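Local coordinates for uncharacterized conserved protein YjbQ/UPF0047 family, ortholog yugU B.subtilis (Clostridium acetobutylicum, PDB 1VMH), which is of unknown function but adopts the YjbQ-like fold of the UPF0047 family and is found in an assembly of three chains, at residues D27-I32 with G60-E65; D74-L79 with T129-P134. All coordinates share one frame; numbering follows the deposited sequence.

Overall arrangement
After strand 18-22 of the larger sheet, the chain lays down edge strand 28-31, runs through helix 33-43 and strand 48-53, and closes the first loop at contact 1, where strand 59-65 comes level with 28-31. Helix 69-82 follows directly and opens contact 2, which closes fifty residues later, at the end of strand 124-130. The two closures are therefore in series, neither nested nor crossed. In space they adjoin, because strand 124-130, whose end enters contact 2, lies between the two strands of contact 1. Backbone bonds link Gln-28 with Glu-130 and Gly-60 with Thr-129. Contact 1 thus spans the sheet, and contact 2 joins it to helix 69-82; both also reach the second subunit.

Contact 1 (D27-I32 with G60-E65)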
loop_
_atom_site.group_PDB
_atom_site.type_symbol
_atom_site.label_atom_id
_atom_site.label_comp_id
_atom_site.label_asym_id
_atom_site.label_seq_id
_atom_site.Cartn_x
_atom_site.Cartn_y
_atom_site.Cartn_z
ATOM N N ASP A 27 3.161 12.308 15.975
ATOM C CA ASP A 27 2.446 11.256 15.254
ATOM C C ASP A 27 0.992 11.171 15.692
ATOM O O ASP A 27 0.669 11.387 16.865
ATOM C CB ASP A 27 3.171 9.901 15.269
ATOM C CG ASP A 27 3.400 9.340 16.644
ATOM O OD1 ASP A 27 2.972 9.936 17.656
ATOM O OD2 ASP A 27 4.037 8.261 16.722
ATOM N N GLN A 28 0.112 10.855 14.737
ATOM C CA GLN A 28 -1.310 10.923 14.998
ATOM C C GLN A 28 -2.098 10.203 13.912
ATOM O O GLN A 28 -1.742 10.305 12.740
ATOM C CB GLN A 28 -1.739 12.395 15.027
ATOM C CG GLN A 28 -3.127 12.671 15.572
ATOM C CD GLN A 28 -3.489 14.123 15.561
ATOM O OE1 GLN A 28 -2.664 14.958 15.263
ATOM N NE2 GLN A 28 -4.736 14.439 15.902
ATOM N N PHE A 29 -3.129 9.463 14.300
ATOM C CA PHE A 29 -4.100 8.908 13.358
ATOM C C PHE A 29 -5.330 9.807 13.444
ATOM O O PHE A 29 -5.893 10.006 14.540
ATOM C CB PHE A 29 -4.527 7.485 13.704
ATOM C CG PHE A 29 -3.673 6.408 13.114
ATOM C CD1 PHE A 29 -2.287 6.528 13.020
ATOM C CD2 PHE A 29 -4.272 5.229 12.662
ATOM C CE1 PHE A 29 -1.521 5.474 12.449
ATOM C CE2 PHE A 29 -3.520 4.204 12.159
ATOM C CZ PHE A 29 -2.169 4.315 12.045
ATOM N N ILE A 30 -5.767 10.335 12.326
ATOM C CA ILE A 30 -6.971 11.173 12.250
ATOM C C ILE A 30 -8.010 10.443 11.380
ATOM O O ILE A 30 -7.753 10.112 10.212
ATOM C CB ILE A 30 -6.663 12.571 11.663
ATOM C CG1 ILE A 30 -5.631 13.293 12.554
ATOM C CG2 ILE A 30 -7.964 13.358 11.544
ATOM C CD1 ILE A 30 -4.207 13.145 12.098
ATOM N N ASP A 31 -9.191 10.174 11.951
ATOM C CA ASP A 31 -10.239 9.441 11.247
ATOM C C ASP A 31 -10.953 10.386 10.289
ATOM O O ASP A 31 -11.673 11.284 10.721
ATOM C CB ASP A 31 -11.248 8.883 12.255
ATOM C CG ASP A 31 -12.275 7.982 11.612
ATOM O OD1 ASP A 31 -12.536 8.098 10.412
ATOM O OD2 ASP A 31 -12.896 7.190 12.349
ATOM N N ILE A 32 -10.714 10.194 8.998
ATOM C CA ILE A 32 -11.273 11.027 7.951
ATOM C C ILE A 32 -12.397 10.354 7.191
ATOM O O ILE A 32 -12.828 10.827 6.129
ATOM C CB ILE A 32 -10.184 11.530 6.976
ATOM C CG1 ILE A 32 -9.393 10.371 6.337
ATOM C CG2 ILE A 32 -9.238 12.437 7.752
ATOM C CD1 ILE A 32 -8.497 10.791 5.177
ATOM N N GLY A 60 0.677 9.664 5.541
ATOM C CA GLY A 60 0.111 8.694 4.635
ATOM C C GLY A 60 -1.354 8.459 4.946
ATOM O O GLY A 60 -1.994 9.239 5.679
ATOM N N ILE A 61 -1.895 7.426 4.303
ATOM C CA ILE A 61 -3.300 7.029 4.478
ATOM C C ILE A 61 -3.333 5.544 4.788
ATOM O O ILE A 61 -2.631 4.765 4.148
ATOM C CB ILE A 61 -4.146 7.270 3.207
ATOM C CG1 ILE A 61 -3.977 8.710 2.678
ATOM C CG2 ILE A 61 -5.604 6.919 3.450
ATOM C CD1 ILE A 61 -4.538 9.839 3.497
ATOM N N THR A 62 -4.115 5.130 5.767
ATOM C CA THR A 62 -4.342 3.714 5.990
ATOM C C THR A 62 -5.789 3.455 6.348
ATOM O O THR A 62 -6.541 4.391 6.567
ATOM C CB THR A 62 -3.442 3.136 7.110
ATOM O OG1 THR A 62 -3.417 1.690 6.988
ATOM C CG2 THR A 62 -3.902 3.551 8.474
ATOM N N ILE A 63 -6.195 2.200 6.380
ATOM C CA ILE A 63 -7.589 1.822 6.785
ATOM C C ILE A 63 -7.422 0.834 7.907
ATOM O O ILE A 63 -6.694 -0.147 7.737
ATOM C CB ILE A 63 -8.361 1.248 5.589
ATOM C CG1 ILE A 63 -8.511 2.331 4.497
ATOM C CG2 ILE A 63 -9.713 0.702 5.992
ATOM C CD1 ILE A 63 -9.284 1.965 3.236
ATOM N N ASN A 64 -8.069 1.058 9.040
ATOM C CA ASN A 64 -7.860 0.158 10.157
ATOM C C ASN A 64 -8.980 0.366 11.167
ATOM O O ASN A 64 -9.955 1.067 10.899
ATOM C CB ASN A 64 -6.439 0.282 10.743
ATOM C CG ASN A 64 -5.892 -1.047 11.253
ATOM O OD1 ASN A 64 -6.495 -1.657 12.136
ATOM N ND2 ASN A 64 -4.770 -1.513 10.680
ATOM N N GLU A 65 -8.850 -0.282 12.322
ATOM C CA GLU A 65 -9.824 -0.209 13.418
ATOM C C GLU A 65 -10.128 1.231 13.799
ATOM O O GLU A 65 -9.197 2.000 14.078
ATOM C CB GLU A 65 -9.230 -0.927 14.626
ATOM C CG GLU A 65 -9.911 -0.669 15.963
ATOM C CD GLU A 65 -11.255 -1.328 16.058
ATOM O OE1 GLU A 65 -11.384 -2.499 15.643
ATOM O OE2 GLU A 65 -12.201 -0.674 16.525
#
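The Phe-29 ring receives the methyl of Thr-62 obliquely, with CE2 lying 3.8 Å from Thr-62 CG2 and CZ also touching it. Around the ring, Tyr-127 brings a second aromatic inclined at about 55°, while Thr-72, Ile-75 and Leu-76 of helix 69-82 pack against it. In this YjbQ-like fold the two segments are the outer strands of a three-stranded antiparallel sheet. Strand 124-130 runs between them, so their backbones stay well apart, with 9.0 Å between the CA atoms of Phe-29 and Thr-62, and side chains make the junction.

Thr-62 divides its branches between two tasks. OG1, anti to the backbone N (chi1 -162°), hydrogen-bonds Ser-103 OG of the second subunit, which places CG2 between the backbone N and the carbonyl carbon, where it meets the phenylalanine. One buried residue thereby serves both the sheet and the subunit interface.

A second apolar contact lies across the other side of the sheet. Ile-32 occupies the N-cap position of helix 33-43, and its CD1 is 4.4 Å from Ile-61 CD1; both isoleucines rest on Val-52 of the larger sheet. Farther along, the Asn-64 amide is gripped from both ends: ND2 bonds to Ser-103 OG and His-99 O of the second subunit, while OD1 accepts Glu-65 N at 2.7 Å through an in-plane lone pair, the N-H...O angle being 161°.

Contact 2 (D74-L79 with T129-P134); sequences DILVNL and TEFDGP
Phe-131 reaches from the end of strand 124-130 to two leucines of helix 69-82, and its side chain shows how a single ring can join a helix to the end of a central strand. From CB the chain leaves anti to its own carbonyl carbon (chi1 -60°), which carries the ring back beside the strand it has just left: one face lies over Thr-129 C, 4.2 Å above the ring plane and offset toward the rim. Farther out, CE1 comes within 3.8 Å of Leu-76 CD2. At the tip, CZ meets Leu-79 CD1 at 4.2 Å. Both methyls approach the ring obliquely. Since the leucines are three residues apart, they project from neighbouring turns on the same side of the helix, and the aromatic group bridges them.

Polar bonds flank both partners. One residue farther along the chain, Asp-132 N donates to Glu-130 OE1 over 2.9 Å, coming from above the carboxylate plane, and Arg-137 NH2 forms a salt bridge with that same oxygen; Glu-130 OE2 is held by Thr-23 OG1. These bonds probably steady the turn that leads to the cis Gly-133 to Pro-134 peptide. On the helix, Asp-74 O takes two donors from one residue, the backbone and side-chain nitrogens of Asn-78. Asn-78 ND2 lies 2.8 Å from Asp-74 O and also bonds Asp-88 O of the second subunit.

Helix 69-82 accordingly has one flank at the subunit interface and another on the small sheet. Leu-76 also touches Asp-27, just before edge strand 28-31, while Ala-98 and Lys-101 of helix 96-105 pack on Phe-131, which therefore sits where the two helices approach the end of central strand 124-130.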
loop_
_atom_site.group_PDB
_atom_site.type_symbol
_atom_site.label_atom_id
_atom_site.label_comp_id
_atom_site.label_asym_id
_atom_site.label_seq_id
_atom_site.Cartn_x
_atom_site.Cartn_y
_atom_site.Cartn_z
ATOM N N ASP A 74 -1.217 1.423 19.728
ATOM C CA ASP A 74 -0.315 0.300 19.495
ATOM C C ASP A 74 0.407 0.392 18.159
ATOM O O ASP A 74 1.587 0.083 18.064
ATOM C CB ASP A 74 -1.079 -1.026 19.608
ATOM C CG ASP A 74 -1.446 -1.374 21.052
ATOM O OD1 ASP A 74 -0.962 -0.685 21.999
ATOM O OD2 ASP A 74 -2.216 -2.341 21.234
ATOM N N ILE A 75 -0.286 0.828 17.123
ATOM C CA ILE A 75 0.348 0.945 15.815
ATOM C C ILE A 75 1.412 2.037 15.820
ATOM O O ILE A 75 2.543 1.810 15.412
ATOM C CB ILE A 75 -0.677 1.240 14.709
ATOM C CG1 ILE A 75 -1.660 0.066 14.551
ATOM C CG2 ILE A 75 0.011 1.470 13.354
ATOM C CD1 ILE A 75 -2.862 0.343 13.650
ATOM N N LEU A 76 1.051 3.218 16.300
ATOM C CA LEU A 76 1.997 4.326 16.341
ATOM C C LEU A 76 3.212 3.991 17.194
ATOM O O LEU A 76 4.347 4.207 16.787
ATOM C CB LEU A 76 1.313 5.605 16.858
ATOM C CG LEU A 76 0.320 6.220 15.887
ATOM C CD1 LEU A 76 -0.450 7.381 16.503
ATOM C CD2 LEU A 76 1.029 6.684 14.648
ATOM N N VAL A 77 2.967 3.462 18.371
ATOM C CA VAL A 77 4.030 3.166 19.295
ATOM C C VAL A 77 4.967 2.120 18.732
ATOM O O VAL A 77 6.179 2.222 18.850
ATOM C CB VAL A 77 3.458 2.699 20.675
ATOM C CG1 VAL A 77 4.513 1.965 21.541
ATOM C CG2 VAL A 77 2.870 3.873 21.450
ATOM N N ASN A 78 4.413 1.103 18.087
ATOM C CA ASN A 78 5.246 0.018 17.590
ATOM C C ASN A 78 5.948 0.361 16.272
ATOM O O ASN A 78 7.082 -0.070 16.054
ATOM C CB ASN A 78 4.491 -1.307 17.591
ATOM C CG ASN A 78 4.356 -1.868 18.998
ATOM O OD1 ASN A 78 5.299 -2.497 19.524
ATOM N ND2 ASN A 78 3.239 -1.567 19.649
ATOM N N LEU A 79 5.312 1.154 15.411
ATOM C CA LEU A 79 6.053 1.711 14.266
ATOM C C LEU A 79 7.236 2.576 14.726
ATOM O O LEU A 79 8.331 2.505 14.155
ATOM C CB LEU A 79 5.132 2.531 13.372
ATOM C CG LEU A 79 4.088 1.766 12.558
ATOM C CD1 LEU A 79 3.225 2.716 11.774
ATOM C CD2 LEU A 79 4.725 0.698 11.637
ATOM N N THR A 129 -2.519 9.378 8.468
ATOM C CA THR A 129 -1.495 8.987 9.422
ATOM C C THR A 129 -0.376 10.048 9.403
ATOM O O THR A 129 0.482 10.072 8.502
ATOM C CB THR A 129 -0.915 7.561 9.157
ATOM O OG1 THR A 129 -0.278 7.526 7.874
ATOM C CG2 THR A 129 -2.079 6.557 9.045
ATOM N N GLU A 130 -0.384 10.928 10.405
ATOM C CA GLU A 130 0.626 11.950 10.544
ATOM C C GLU A 130 1.835 11.356 11.211
ATOM O O GLU A 130 1.704 10.796 12.301
ATOM C CB GLU A 130 0.069 13.104 11.381
ATOM C CG GLU A 130 1.102 14.174 11.767
ATOM C CD GLU A 130 1.564 14.932 10.551
ATOM O OE1 GLU A 130 2.437 14.428 9.828
ATOM O OE2 GLU A 130 1.066 16.054 10.313
ATOM N N PHE A 131 3.018 11.562 10.621
ATOM C CA PHE A 131 4.277 11.207 11.272
ATOM C C PHE A 131 5.265 12.357 11.570
ATOM O O PHE A 131 6.333 12.107 12.157
ATOM C CB PHE A 131 4.969 10.095 10.501
ATOM C CG PHE A 131 4.128 8.841 10.406
ATOM C CD1 PHE A 131 3.809 8.116 11.551
ATOM C CD2 PHE A 131 3.640 8.411 9.179
ATOM C CE1 PHE A 131 3.044 6.954 11.473
ATOM C CE2 PHE A 131 2.862 7.252 9.090
ATOM C CZ PHE A 131 2.560 6.547 10.219
ATOM N N ASP A 132 4.915 13.575 11.175
ATOM C CA ASP A 132 5.741 14.780 11.434
ATOM C C ASP A 132 4.903 16.003 11.745
ATOM O O ASP A 132 5.084 17.063 11.147
ATOM C CB ASP A 132 6.671 15.063 10.254
ATOM C CG ASP A 132 7.747 16.099 10.589
ATOM O OD1 ASP A 132 8.193 16.174 11.758
ATOM O OD2 ASP A 132 8.151 16.811 9.652
ATOM N N GLY A 133 3.966 15.853 12.677
ATOM C CA GLY A 133 3.136 16.986 13.090
ATOM C C GLY A 133 3.803 17.753 14.218
ATOM O O GLY A 133 4.876 17.377 14.669
ATOM N N PRO A 134 3.151 18.817 14.694
ATOM C CA PRO A 134 1.870 19.375 14.253
ATOM C C PRO A 134 2.055 20.260 13.018
ATOM O O PRO A 134 2.978 21.087 12.952
ATOM C CB PRO A 134 1.431 20.199 15.467
ATOM C CG PRO A 134 2.695 20.668 16.049
ATOM C CD PRO A 134 3.698 19.571 15.838
#